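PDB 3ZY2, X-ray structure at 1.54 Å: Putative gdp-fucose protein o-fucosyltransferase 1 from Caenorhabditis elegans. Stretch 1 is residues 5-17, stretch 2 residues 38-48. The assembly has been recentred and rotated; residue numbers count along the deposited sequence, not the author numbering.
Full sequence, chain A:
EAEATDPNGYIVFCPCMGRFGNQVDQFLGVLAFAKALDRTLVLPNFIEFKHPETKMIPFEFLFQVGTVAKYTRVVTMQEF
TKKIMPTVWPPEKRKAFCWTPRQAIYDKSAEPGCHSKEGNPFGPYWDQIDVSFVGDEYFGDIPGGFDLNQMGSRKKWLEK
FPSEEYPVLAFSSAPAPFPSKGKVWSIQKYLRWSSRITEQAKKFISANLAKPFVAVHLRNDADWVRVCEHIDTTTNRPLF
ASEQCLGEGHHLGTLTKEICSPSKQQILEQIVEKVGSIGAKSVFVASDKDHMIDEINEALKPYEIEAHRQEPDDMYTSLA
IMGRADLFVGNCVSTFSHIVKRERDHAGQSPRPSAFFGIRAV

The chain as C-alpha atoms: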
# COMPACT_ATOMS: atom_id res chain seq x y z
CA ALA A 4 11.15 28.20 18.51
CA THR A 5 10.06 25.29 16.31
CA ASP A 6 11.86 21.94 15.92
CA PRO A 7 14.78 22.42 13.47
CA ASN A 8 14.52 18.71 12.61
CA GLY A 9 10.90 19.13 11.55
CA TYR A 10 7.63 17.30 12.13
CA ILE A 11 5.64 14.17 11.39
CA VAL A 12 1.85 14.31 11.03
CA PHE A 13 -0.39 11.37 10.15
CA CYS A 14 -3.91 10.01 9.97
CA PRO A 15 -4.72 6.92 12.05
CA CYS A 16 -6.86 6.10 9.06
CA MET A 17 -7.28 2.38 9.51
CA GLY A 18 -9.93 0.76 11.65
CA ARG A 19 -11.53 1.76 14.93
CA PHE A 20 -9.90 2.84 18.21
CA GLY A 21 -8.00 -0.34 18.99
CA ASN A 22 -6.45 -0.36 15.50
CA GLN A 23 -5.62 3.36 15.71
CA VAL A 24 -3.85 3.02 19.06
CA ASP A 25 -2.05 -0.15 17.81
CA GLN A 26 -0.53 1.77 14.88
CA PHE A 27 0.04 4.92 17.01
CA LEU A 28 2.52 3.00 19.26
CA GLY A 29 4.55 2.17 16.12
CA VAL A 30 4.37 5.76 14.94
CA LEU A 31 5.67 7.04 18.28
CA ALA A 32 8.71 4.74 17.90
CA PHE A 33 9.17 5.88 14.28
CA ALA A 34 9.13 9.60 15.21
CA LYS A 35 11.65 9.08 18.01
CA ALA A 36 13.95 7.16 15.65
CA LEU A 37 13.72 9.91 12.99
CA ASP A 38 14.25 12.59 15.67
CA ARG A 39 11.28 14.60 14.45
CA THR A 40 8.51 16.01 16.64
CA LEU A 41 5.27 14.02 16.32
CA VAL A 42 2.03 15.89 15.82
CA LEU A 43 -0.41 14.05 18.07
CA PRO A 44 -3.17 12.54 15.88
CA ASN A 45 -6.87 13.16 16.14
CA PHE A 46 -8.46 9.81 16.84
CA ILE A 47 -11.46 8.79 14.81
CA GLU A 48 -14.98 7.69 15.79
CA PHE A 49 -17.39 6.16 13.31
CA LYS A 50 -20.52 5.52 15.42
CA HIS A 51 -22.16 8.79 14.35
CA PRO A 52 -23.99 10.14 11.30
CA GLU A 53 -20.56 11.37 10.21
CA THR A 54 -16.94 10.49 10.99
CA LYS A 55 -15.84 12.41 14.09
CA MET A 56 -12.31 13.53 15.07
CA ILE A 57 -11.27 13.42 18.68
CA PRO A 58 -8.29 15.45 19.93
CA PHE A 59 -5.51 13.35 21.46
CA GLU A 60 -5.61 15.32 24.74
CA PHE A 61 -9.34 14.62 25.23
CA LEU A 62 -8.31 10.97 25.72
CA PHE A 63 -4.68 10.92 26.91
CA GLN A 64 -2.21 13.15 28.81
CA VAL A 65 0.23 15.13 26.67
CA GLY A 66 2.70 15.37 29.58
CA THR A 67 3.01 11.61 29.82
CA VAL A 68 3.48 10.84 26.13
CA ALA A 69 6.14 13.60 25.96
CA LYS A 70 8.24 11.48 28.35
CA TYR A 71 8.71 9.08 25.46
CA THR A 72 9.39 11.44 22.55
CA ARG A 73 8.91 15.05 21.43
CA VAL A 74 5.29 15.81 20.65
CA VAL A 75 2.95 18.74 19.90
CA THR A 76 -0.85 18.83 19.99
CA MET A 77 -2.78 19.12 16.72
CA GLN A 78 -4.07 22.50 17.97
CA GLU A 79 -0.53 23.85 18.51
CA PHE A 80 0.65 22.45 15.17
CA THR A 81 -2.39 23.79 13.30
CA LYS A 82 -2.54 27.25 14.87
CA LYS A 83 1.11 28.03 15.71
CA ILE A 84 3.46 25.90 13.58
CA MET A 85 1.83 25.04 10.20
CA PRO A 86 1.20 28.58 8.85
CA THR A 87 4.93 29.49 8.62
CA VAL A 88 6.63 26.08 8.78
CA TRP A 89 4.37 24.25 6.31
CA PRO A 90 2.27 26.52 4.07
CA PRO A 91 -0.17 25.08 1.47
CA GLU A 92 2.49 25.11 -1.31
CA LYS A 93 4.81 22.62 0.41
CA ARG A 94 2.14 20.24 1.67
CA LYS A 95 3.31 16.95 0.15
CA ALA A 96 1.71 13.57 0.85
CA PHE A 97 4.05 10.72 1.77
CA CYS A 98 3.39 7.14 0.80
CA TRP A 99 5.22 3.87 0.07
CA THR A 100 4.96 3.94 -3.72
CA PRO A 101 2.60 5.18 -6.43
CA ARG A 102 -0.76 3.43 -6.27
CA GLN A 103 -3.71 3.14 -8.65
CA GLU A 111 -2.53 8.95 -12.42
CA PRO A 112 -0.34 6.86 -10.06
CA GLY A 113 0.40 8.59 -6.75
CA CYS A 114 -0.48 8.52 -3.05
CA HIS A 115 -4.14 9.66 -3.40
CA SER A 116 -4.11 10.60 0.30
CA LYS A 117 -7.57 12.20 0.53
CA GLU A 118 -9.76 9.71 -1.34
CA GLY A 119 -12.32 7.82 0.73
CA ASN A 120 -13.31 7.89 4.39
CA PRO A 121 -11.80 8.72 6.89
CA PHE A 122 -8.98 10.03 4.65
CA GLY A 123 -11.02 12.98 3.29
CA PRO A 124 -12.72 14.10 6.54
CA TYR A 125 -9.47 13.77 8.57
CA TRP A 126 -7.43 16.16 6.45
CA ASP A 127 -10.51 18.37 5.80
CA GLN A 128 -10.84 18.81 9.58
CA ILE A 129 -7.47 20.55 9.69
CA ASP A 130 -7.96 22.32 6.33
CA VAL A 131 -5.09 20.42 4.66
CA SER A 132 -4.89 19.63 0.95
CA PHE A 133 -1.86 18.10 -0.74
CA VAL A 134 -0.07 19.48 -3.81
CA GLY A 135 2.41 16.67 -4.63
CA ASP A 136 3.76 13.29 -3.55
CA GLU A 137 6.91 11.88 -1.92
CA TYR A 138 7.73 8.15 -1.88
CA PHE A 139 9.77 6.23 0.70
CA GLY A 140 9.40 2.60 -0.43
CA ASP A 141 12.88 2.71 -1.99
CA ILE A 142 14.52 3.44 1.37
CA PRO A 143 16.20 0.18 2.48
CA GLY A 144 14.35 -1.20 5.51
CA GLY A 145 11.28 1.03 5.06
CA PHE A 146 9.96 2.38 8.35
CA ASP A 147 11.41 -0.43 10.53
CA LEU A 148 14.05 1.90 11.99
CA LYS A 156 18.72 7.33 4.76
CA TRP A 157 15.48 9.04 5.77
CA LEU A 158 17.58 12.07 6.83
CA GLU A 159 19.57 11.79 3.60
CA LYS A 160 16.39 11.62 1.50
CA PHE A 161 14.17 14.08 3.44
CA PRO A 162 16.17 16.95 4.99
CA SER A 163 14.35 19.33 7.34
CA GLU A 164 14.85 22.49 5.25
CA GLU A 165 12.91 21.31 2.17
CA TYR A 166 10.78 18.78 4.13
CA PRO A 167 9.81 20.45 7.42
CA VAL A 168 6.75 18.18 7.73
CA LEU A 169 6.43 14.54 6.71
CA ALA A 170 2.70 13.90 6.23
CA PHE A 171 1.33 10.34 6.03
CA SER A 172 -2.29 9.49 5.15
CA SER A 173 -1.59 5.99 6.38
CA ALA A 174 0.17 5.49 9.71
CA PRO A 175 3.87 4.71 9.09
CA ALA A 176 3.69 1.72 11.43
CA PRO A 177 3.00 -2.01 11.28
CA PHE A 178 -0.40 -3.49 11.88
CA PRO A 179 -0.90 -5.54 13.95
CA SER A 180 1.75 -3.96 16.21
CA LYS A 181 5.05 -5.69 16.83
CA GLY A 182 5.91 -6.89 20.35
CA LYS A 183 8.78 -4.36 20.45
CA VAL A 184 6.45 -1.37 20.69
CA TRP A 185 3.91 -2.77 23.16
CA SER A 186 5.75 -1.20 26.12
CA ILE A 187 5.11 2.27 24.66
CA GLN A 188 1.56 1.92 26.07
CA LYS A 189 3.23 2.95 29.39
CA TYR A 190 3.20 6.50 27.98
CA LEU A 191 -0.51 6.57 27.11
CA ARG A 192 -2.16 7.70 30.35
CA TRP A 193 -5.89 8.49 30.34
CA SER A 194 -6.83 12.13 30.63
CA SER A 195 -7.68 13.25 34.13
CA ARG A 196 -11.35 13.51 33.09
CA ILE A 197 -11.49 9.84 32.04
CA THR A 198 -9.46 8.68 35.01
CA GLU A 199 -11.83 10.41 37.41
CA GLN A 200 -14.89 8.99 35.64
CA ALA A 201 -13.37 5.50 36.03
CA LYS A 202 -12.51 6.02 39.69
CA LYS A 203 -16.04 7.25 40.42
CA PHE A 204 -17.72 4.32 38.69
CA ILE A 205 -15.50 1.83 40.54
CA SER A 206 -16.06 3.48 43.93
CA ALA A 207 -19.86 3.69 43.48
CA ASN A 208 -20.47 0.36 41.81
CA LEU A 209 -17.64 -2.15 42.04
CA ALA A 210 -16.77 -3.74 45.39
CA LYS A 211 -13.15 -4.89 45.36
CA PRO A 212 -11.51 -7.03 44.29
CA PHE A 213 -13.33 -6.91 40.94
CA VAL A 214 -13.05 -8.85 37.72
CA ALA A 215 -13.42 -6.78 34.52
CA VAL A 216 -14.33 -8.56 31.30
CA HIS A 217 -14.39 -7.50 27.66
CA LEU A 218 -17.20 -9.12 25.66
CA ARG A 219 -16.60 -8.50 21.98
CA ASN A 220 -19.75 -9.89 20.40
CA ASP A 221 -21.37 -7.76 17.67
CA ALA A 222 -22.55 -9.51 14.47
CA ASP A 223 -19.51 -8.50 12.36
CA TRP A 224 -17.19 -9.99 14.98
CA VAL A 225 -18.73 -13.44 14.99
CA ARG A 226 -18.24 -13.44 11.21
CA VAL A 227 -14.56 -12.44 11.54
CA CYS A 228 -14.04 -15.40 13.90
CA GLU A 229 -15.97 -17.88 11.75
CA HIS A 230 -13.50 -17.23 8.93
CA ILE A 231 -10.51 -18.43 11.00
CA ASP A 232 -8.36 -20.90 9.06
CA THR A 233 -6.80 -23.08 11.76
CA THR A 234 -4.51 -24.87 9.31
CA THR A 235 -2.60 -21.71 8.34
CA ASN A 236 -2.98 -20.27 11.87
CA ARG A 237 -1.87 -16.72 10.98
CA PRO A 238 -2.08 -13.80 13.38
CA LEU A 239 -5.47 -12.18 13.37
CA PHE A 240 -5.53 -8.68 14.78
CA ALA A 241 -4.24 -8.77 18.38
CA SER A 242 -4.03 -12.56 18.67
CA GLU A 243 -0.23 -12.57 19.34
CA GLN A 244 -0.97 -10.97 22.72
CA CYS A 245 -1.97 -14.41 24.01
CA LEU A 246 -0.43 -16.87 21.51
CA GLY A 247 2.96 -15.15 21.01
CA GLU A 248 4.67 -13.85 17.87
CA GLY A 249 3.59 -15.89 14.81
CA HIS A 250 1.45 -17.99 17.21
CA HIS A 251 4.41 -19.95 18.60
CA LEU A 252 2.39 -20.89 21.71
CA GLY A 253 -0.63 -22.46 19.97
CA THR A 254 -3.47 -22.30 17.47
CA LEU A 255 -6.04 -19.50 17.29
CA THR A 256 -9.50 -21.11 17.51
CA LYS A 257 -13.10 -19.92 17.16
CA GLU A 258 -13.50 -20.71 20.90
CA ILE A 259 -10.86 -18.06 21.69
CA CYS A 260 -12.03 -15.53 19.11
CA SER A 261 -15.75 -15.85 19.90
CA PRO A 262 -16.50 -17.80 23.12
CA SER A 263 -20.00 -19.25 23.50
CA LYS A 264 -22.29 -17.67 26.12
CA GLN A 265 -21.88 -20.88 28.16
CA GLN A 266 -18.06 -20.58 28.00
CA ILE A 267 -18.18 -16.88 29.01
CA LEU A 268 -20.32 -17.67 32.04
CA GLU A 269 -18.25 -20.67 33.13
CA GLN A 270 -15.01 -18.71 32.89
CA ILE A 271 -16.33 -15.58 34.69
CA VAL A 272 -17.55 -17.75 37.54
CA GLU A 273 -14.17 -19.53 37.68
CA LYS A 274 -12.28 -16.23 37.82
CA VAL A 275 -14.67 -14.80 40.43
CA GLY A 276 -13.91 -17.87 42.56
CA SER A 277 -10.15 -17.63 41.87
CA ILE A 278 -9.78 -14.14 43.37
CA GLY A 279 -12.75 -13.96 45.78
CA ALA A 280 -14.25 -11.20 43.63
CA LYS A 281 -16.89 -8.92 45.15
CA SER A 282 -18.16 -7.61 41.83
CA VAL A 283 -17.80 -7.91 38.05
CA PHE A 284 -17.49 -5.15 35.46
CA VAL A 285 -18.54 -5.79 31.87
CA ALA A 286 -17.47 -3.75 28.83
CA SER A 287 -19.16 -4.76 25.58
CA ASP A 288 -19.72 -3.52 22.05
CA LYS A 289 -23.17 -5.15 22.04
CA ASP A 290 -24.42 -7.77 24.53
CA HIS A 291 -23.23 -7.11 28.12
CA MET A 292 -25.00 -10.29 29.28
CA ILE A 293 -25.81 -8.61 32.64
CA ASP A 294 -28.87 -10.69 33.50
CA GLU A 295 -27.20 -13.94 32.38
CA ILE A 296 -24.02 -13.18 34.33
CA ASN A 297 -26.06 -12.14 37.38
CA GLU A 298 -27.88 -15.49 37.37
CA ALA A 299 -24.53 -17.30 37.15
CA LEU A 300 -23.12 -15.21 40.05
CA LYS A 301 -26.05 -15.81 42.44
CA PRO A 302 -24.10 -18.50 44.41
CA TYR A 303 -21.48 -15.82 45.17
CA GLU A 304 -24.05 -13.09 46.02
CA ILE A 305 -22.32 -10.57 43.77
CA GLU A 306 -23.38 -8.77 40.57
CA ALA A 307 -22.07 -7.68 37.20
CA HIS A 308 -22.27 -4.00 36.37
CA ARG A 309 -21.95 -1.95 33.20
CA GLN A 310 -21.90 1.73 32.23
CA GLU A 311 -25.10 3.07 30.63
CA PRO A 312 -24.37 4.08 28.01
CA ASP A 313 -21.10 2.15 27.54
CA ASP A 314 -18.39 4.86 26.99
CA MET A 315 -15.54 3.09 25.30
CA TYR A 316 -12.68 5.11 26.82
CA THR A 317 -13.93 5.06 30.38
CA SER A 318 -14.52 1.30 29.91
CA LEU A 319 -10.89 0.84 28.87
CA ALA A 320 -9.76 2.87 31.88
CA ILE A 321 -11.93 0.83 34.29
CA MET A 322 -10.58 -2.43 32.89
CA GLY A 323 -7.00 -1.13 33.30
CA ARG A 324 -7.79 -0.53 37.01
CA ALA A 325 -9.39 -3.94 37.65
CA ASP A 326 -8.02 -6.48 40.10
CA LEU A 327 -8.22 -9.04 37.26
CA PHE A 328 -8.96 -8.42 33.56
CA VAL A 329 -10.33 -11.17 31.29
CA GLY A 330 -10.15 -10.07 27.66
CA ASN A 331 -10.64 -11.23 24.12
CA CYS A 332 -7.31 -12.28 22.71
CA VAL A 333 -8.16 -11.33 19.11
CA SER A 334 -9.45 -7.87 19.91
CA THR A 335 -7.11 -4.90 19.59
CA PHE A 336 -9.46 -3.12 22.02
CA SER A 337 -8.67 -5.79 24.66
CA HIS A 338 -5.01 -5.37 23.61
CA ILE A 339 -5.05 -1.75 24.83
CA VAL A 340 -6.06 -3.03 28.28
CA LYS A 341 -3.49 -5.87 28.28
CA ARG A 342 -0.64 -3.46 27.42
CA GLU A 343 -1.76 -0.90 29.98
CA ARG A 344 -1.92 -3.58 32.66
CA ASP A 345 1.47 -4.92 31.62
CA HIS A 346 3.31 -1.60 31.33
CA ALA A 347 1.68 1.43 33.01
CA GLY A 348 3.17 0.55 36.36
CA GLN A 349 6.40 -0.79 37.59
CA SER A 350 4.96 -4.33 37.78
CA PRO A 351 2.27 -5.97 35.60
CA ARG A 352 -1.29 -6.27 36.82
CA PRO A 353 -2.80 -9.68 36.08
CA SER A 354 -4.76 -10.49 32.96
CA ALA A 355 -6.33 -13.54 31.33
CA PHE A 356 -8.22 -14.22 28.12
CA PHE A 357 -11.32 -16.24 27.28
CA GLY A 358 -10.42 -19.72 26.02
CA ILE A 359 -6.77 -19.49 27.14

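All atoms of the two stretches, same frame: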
# COMPACT_ATOMS: atom_id res chain seq x y z
N THR A 5 10.56 26.56 16.82
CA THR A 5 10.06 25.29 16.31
C THR A 5 11.20 24.27 16.24
O THR A 5 12.37 24.63 16.39
CB THR A 5 9.38 25.45 14.93
OG1 THR A 5 10.34 25.93 13.98
CG2 THR A 5 8.22 26.43 15.01
N ASP A 6 10.87 23.01 16.02
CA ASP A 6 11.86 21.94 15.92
C ASP A 6 12.64 22.03 14.60
O ASP A 6 12.07 21.84 13.52
CB ASP A 6 11.17 20.57 16.08
CG ASP A 6 12.15 19.41 16.17
OD1 ASP A 6 13.37 19.57 15.89
OD2 ASP A 6 11.70 18.29 16.52
N PRO A 7 13.96 22.33 14.68
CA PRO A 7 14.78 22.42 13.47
C PRO A 7 14.81 21.14 12.65
O PRO A 7 15.04 21.20 11.44
CB PRO A 7 16.20 22.71 14.01
CG PRO A 7 16.14 22.55 15.48
CD PRO A 7 14.72 22.57 15.92
N ASN A 8 14.59 19.99 13.31
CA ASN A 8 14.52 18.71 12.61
C ASN A 8 13.20 18.47 11.89
O ASN A 8 13.10 17.58 11.05
CB ASN A 8 14.76 17.54 13.57
CG ASN A 8 16.20 17.45 14.06
OD1 ASN A 8 16.53 16.59 14.88
ND2 ASN A 8 17.08 18.33 13.56
N GLY A 9 12.18 19.25 12.23
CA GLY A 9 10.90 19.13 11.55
C GLY A 9 9.90 18.26 12.28
O GLY A 9 10.09 17.89 13.46
N TYR A 10 8.83 17.94 11.56
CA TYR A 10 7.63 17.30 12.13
C TYR A 10 7.16 16.10 11.34
O TYR A 10 7.45 15.95 10.15
CB TYR A 10 6.47 18.31 12.21
CG TYR A 10 6.80 19.46 13.11
CD1 TYR A 10 7.55 20.55 12.63
CD2 TYR A 10 6.42 19.45 14.45
CE1 TYR A 10 7.89 21.60 13.48
CE2 TYR A 10 6.76 20.50 15.29
CZ TYR A 10 7.49 21.56 14.80
OH TYR A 10 7.80 22.58 15.66
N ILE A 11 6.40 15.24 12.02
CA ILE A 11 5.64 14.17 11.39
C ILE A 11 4.19 14.37 11.76
O ILE A 11 3.89 14.57 12.93
CB ILE A 11 6.11 12.78 11.86
CG1 ILE A 11 7.50 12.46 11.33
CG2 ILE A 11 5.13 11.67 11.43
CD1 ILE A 11 8.21 11.40 12.17
N VAL A 12 3.30 14.28 10.78
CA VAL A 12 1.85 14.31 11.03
C VAL A 12 1.22 13.17 10.24
O VAL A 12 1.70 12.83 9.14
CB VAL A 12 1.21 15.70 10.67
CG1 VAL A 12 1.38 16.06 9.19
CG2 VAL A 12 -0.27 15.74 11.10
N PHE A 13 0.21 12.54 10.81
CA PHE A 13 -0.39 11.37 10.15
C PHE A 13 -1.84 11.21 10.53
O PHE A 13 -2.29 11.73 11.57
CB PHE A 13 0.39 10.07 10.47
CG PHE A 13 0.06 9.48 11.82
CD1 PHE A 13 0.55 10.07 12.99
CD2 PHE A 13 -0.77 8.35 11.91
CE1 PHE A 13 0.21 9.54 14.25
CE2 PHE A 13 -1.12 7.81 13.17
CZ PHE A 13 -0.62 8.41 14.33
N CYS A 14 -2.55 10.47 9.69
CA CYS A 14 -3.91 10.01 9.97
C CYS A 14 -3.88 8.57 10.47
O CYS A 14 -3.32 7.70 9.78
CB CYS A 14 -4.77 10.05 8.71
SG CYS A 14 -6.47 9.52 9.10
N PRO A 15 -4.51 8.30 11.64
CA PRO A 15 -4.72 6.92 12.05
C PRO A 15 -5.95 6.43 11.29
O PRO A 15 -7.04 6.30 11.84
CB PRO A 15 -5.00 7.02 13.56
CG PRO A 15 -5.50 8.39 13.78
CD PRO A 15 -5.15 9.26 12.58
N CYS A 16 -5.74 6.19 10.00
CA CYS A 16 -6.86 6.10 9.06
C CYS A 16 -7.33 4.69 8.80
O CYS A 16 -8.11 4.46 7.88
CB CYS A 16 -6.47 6.79 7.74
SG CYS A 16 -7.10 8.49 7.52
N MET A 17 -6.85 3.76 9.62
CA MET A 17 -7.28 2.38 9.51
C MET A 17 -7.95 1.86 10.77
O MET A 17 -7.38 1.87 11.86
CB MET A 17 -6.12 1.48 9.14
CG MET A 17 -6.58 0.07 8.96
SD MET A 17 -5.37 -0.97 8.19
CE MET A 17 -4.18 -1.09 9.49
N ASP A 38 14.01 11.36 14.92
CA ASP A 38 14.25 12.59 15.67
C ASP A 38 13.47 13.79 15.14
O ASP A 38 13.98 14.90 15.05
CB ASP A 38 15.76 12.89 15.81
CG ASP A 38 16.07 13.74 17.03
OD1 ASP A 38 15.20 13.86 17.93
OD2 ASP A 38 17.19 14.29 17.10
N ARG A 39 12.20 13.55 14.82
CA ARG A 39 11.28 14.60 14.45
C ARG A 39 10.18 14.65 15.51
O ARG A 39 9.83 13.62 16.10
CB ARG A 39 10.63 14.30 13.10
CG ARG A 39 11.53 14.65 11.91
CD ARG A 39 10.81 14.35 10.61
NE ARG A 39 11.64 14.71 9.45
CZ ARG A 39 11.44 15.78 8.68
NH1 ARG A 39 10.42 16.60 8.89
NH2 ARG A 39 12.24 16.00 7.65
N THR A 40 9.65 15.84 15.73
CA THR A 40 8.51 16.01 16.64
C THR A 40 7.26 15.41 16.01
O THR A 40 6.98 15.65 14.83
CB THR A 40 8.28 17.49 16.95
OG1 THR A 40 9.41 17.99 17.66
CG2 THR A 40 7.06 17.67 17.86
N LEU A 41 6.52 14.62 16.79
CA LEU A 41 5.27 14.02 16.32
C LEU A 41 4.09 14.91 16.65
O LEU A 41 3.87 15.25 17.82
CB LEU A 41 5.06 12.64 16.94
CG LEU A 41 3.79 11.92 16.47
CD1 LEU A 41 3.86 11.65 14.95
CD2 LEU A 41 3.59 10.62 17.27
N VAL A 42 3.32 15.26 15.62
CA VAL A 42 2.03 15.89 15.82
C VAL A 42 1.06 14.82 16.31
O VAL A 42 0.88 13.79 15.66
CB VAL A 42 1.47 16.55 14.53
CG1 VAL A 42 0.12 17.25 14.80
CG2 VAL A 42 2.51 17.53 13.92
N LEU A 43 0.47 15.06 17.48
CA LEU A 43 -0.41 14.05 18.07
C LEU A 43 -1.68 13.93 17.21
O LEU A 43 -2.30 14.94 16.84
CB LEU A 43 -0.72 14.41 19.53
CG LEU A 43 0.50 14.34 20.46
CD1 LEU A 43 0.23 15.12 21.75
CD2 LEU A 43 0.85 12.89 20.78
N PRO A 44 -2.06 12.70 16.81
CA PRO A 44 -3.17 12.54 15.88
C PRO A 44 -4.51 12.84 16.52
O PRO A 44 -4.67 12.69 17.74
CB PRO A 44 -3.12 11.04 15.55
CG PRO A 44 -2.56 10.40 16.79
CD PRO A 44 -1.53 11.41 17.31
N ASN A 45 -5.47 13.29 15.72
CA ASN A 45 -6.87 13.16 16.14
C ASN A 45 -7.23 11.70 15.98
O ASN A 45 -6.91 11.06 14.95
CB ASN A 45 -7.77 13.98 15.24
CG ASN A 45 -7.62 15.47 15.46
OD1 ASN A 45 -7.35 15.95 16.59
ND2 ASN A 45 -7.80 16.23 14.38
N PHE A 46 -7.86 11.14 17.01
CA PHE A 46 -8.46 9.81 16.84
C PHE A 46 -9.80 9.91 16.13
O PHE A 46 -10.31 11.00 15.96
CB PHE A 46 -8.58 9.11 18.20
CG PHE A 46 -7.23 8.79 18.79
CD1 PHE A 46 -6.51 7.71 18.29
CD2 PHE A 46 -6.68 9.58 19.82
CE1 PHE A 46 -5.23 7.37 18.81
CE2 PHE A 46 -5.38 9.24 20.34
CZ PHE A 46 -4.69 8.15 19.83
N ILE A 47 -10.32 8.78 15.70
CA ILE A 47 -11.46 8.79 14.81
C ILE A 47 -12.55 7.89 15.35
O ILE A 47 -12.30 6.74 15.71
CB ILE A 47 -11.03 8.34 13.39
CG1 ILE A 47 -9.93 9.27 12.84
CG2 ILE A 47 -12.23 8.39 12.45
CD1 ILE A 47 -9.38 8.88 11.48
N GLU A 48 -13.78 8.42 15.38
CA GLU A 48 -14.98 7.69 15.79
C GLU A 48 -15.91 7.57 14.61
O GLU A 48 -16.12 8.54 13.89
CB GLU A 48 -15.70 8.41 16.92
CG GLU A 48 -15.01 8.25 18.27
CD GLU A 48 -15.74 8.96 19.38
OE1 GLU A 48 -16.83 9.55 19.16
OE2 GLU A 48 -15.23 8.97 20.50
O HOH W 1 -0.72 13.30 13.47

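Two neighbouring parallel strands are held together by a ladder in which each strand supplies donors and acceptors to the other in turn, and the ends of the ladder show what happens when that pattern must start and stop. The contact between residues 5-17 and 38-48 of this putative O-fucosyltransferase illustrates both.

Stretch 2 begins at Asp 38, where a helix ends in a Schellman motif with positive phi. Asn 8, at the tip of a type I turn from Asp 6 to Gly 9, packs against this corner. Arg 39 then lays an extended side chain along the first stretch. Its NH1 donates to Tyr 10 O (3.3 Å), which lies near the guanidinium plane, while Asn 8 O sits over one face of the group, 3.4 Å from Arg 39 CZ. Gly 9 makes room for this arm: an ideal CB there would fall 2.4 Å from Arg 39 NH1, and its backbone angles by themselves already call for glycine.

Thr 40 opens the ladder. Its N donates to Gly 9 O (3.1 Å), and its O accepts from Ile 11 N (2.9 Å) and receives a CA-H...O contact from Tyr 10 CA (3.2 Å). The side chain adds a short bond from Thr 40 OG1 to Asp 6 OD2 (2.6 Å), supplemented by a weak one from Thr 40 N to the same oxygen (3.3 Å). The other carboxylate oxygen, Asp 6 OD1, accepts from Asn 8 N (2.9 Å) and braces the turn from within, while Asp 6 OD2, through Thr 40 OG1, joins the turn to the strand 40-42.

Leu 41 pairs with Ile 11 in parallel register, and their side chains share a face of the sheet, with Leu 41 CD1 3.7 Å from Ile 11 CG2. Tyr 10 and Thr 40 occupy the other face. The next rung is the straightest: Val 42 N donates to Ile 11 O at 2.8 Å and 168°. Beyond it, water 1 takes over, accepting from Phe 13 N (2.9 Å) and donating to Val 42 O (2.8 Å), so the pattern continues through solvent as direct pairing lapses.

Leu 43 points away and makes no contact. From Pro 44 onward the contact is essentially apolar: Pro 44 CG lies 3.7 Å from Phe 13 CZ, and Pro 44 CB is 4.0 Å from Pro 15 CG. That same Pro 15 CG approaches Asn 45 O to 3.2 Å, and this buried carbonyl finds no polar partner. Finally, Ile 47 CD1 packs 3.8 Å from Cys 14 SG, a sulfur held in a disulfide with Cys 16.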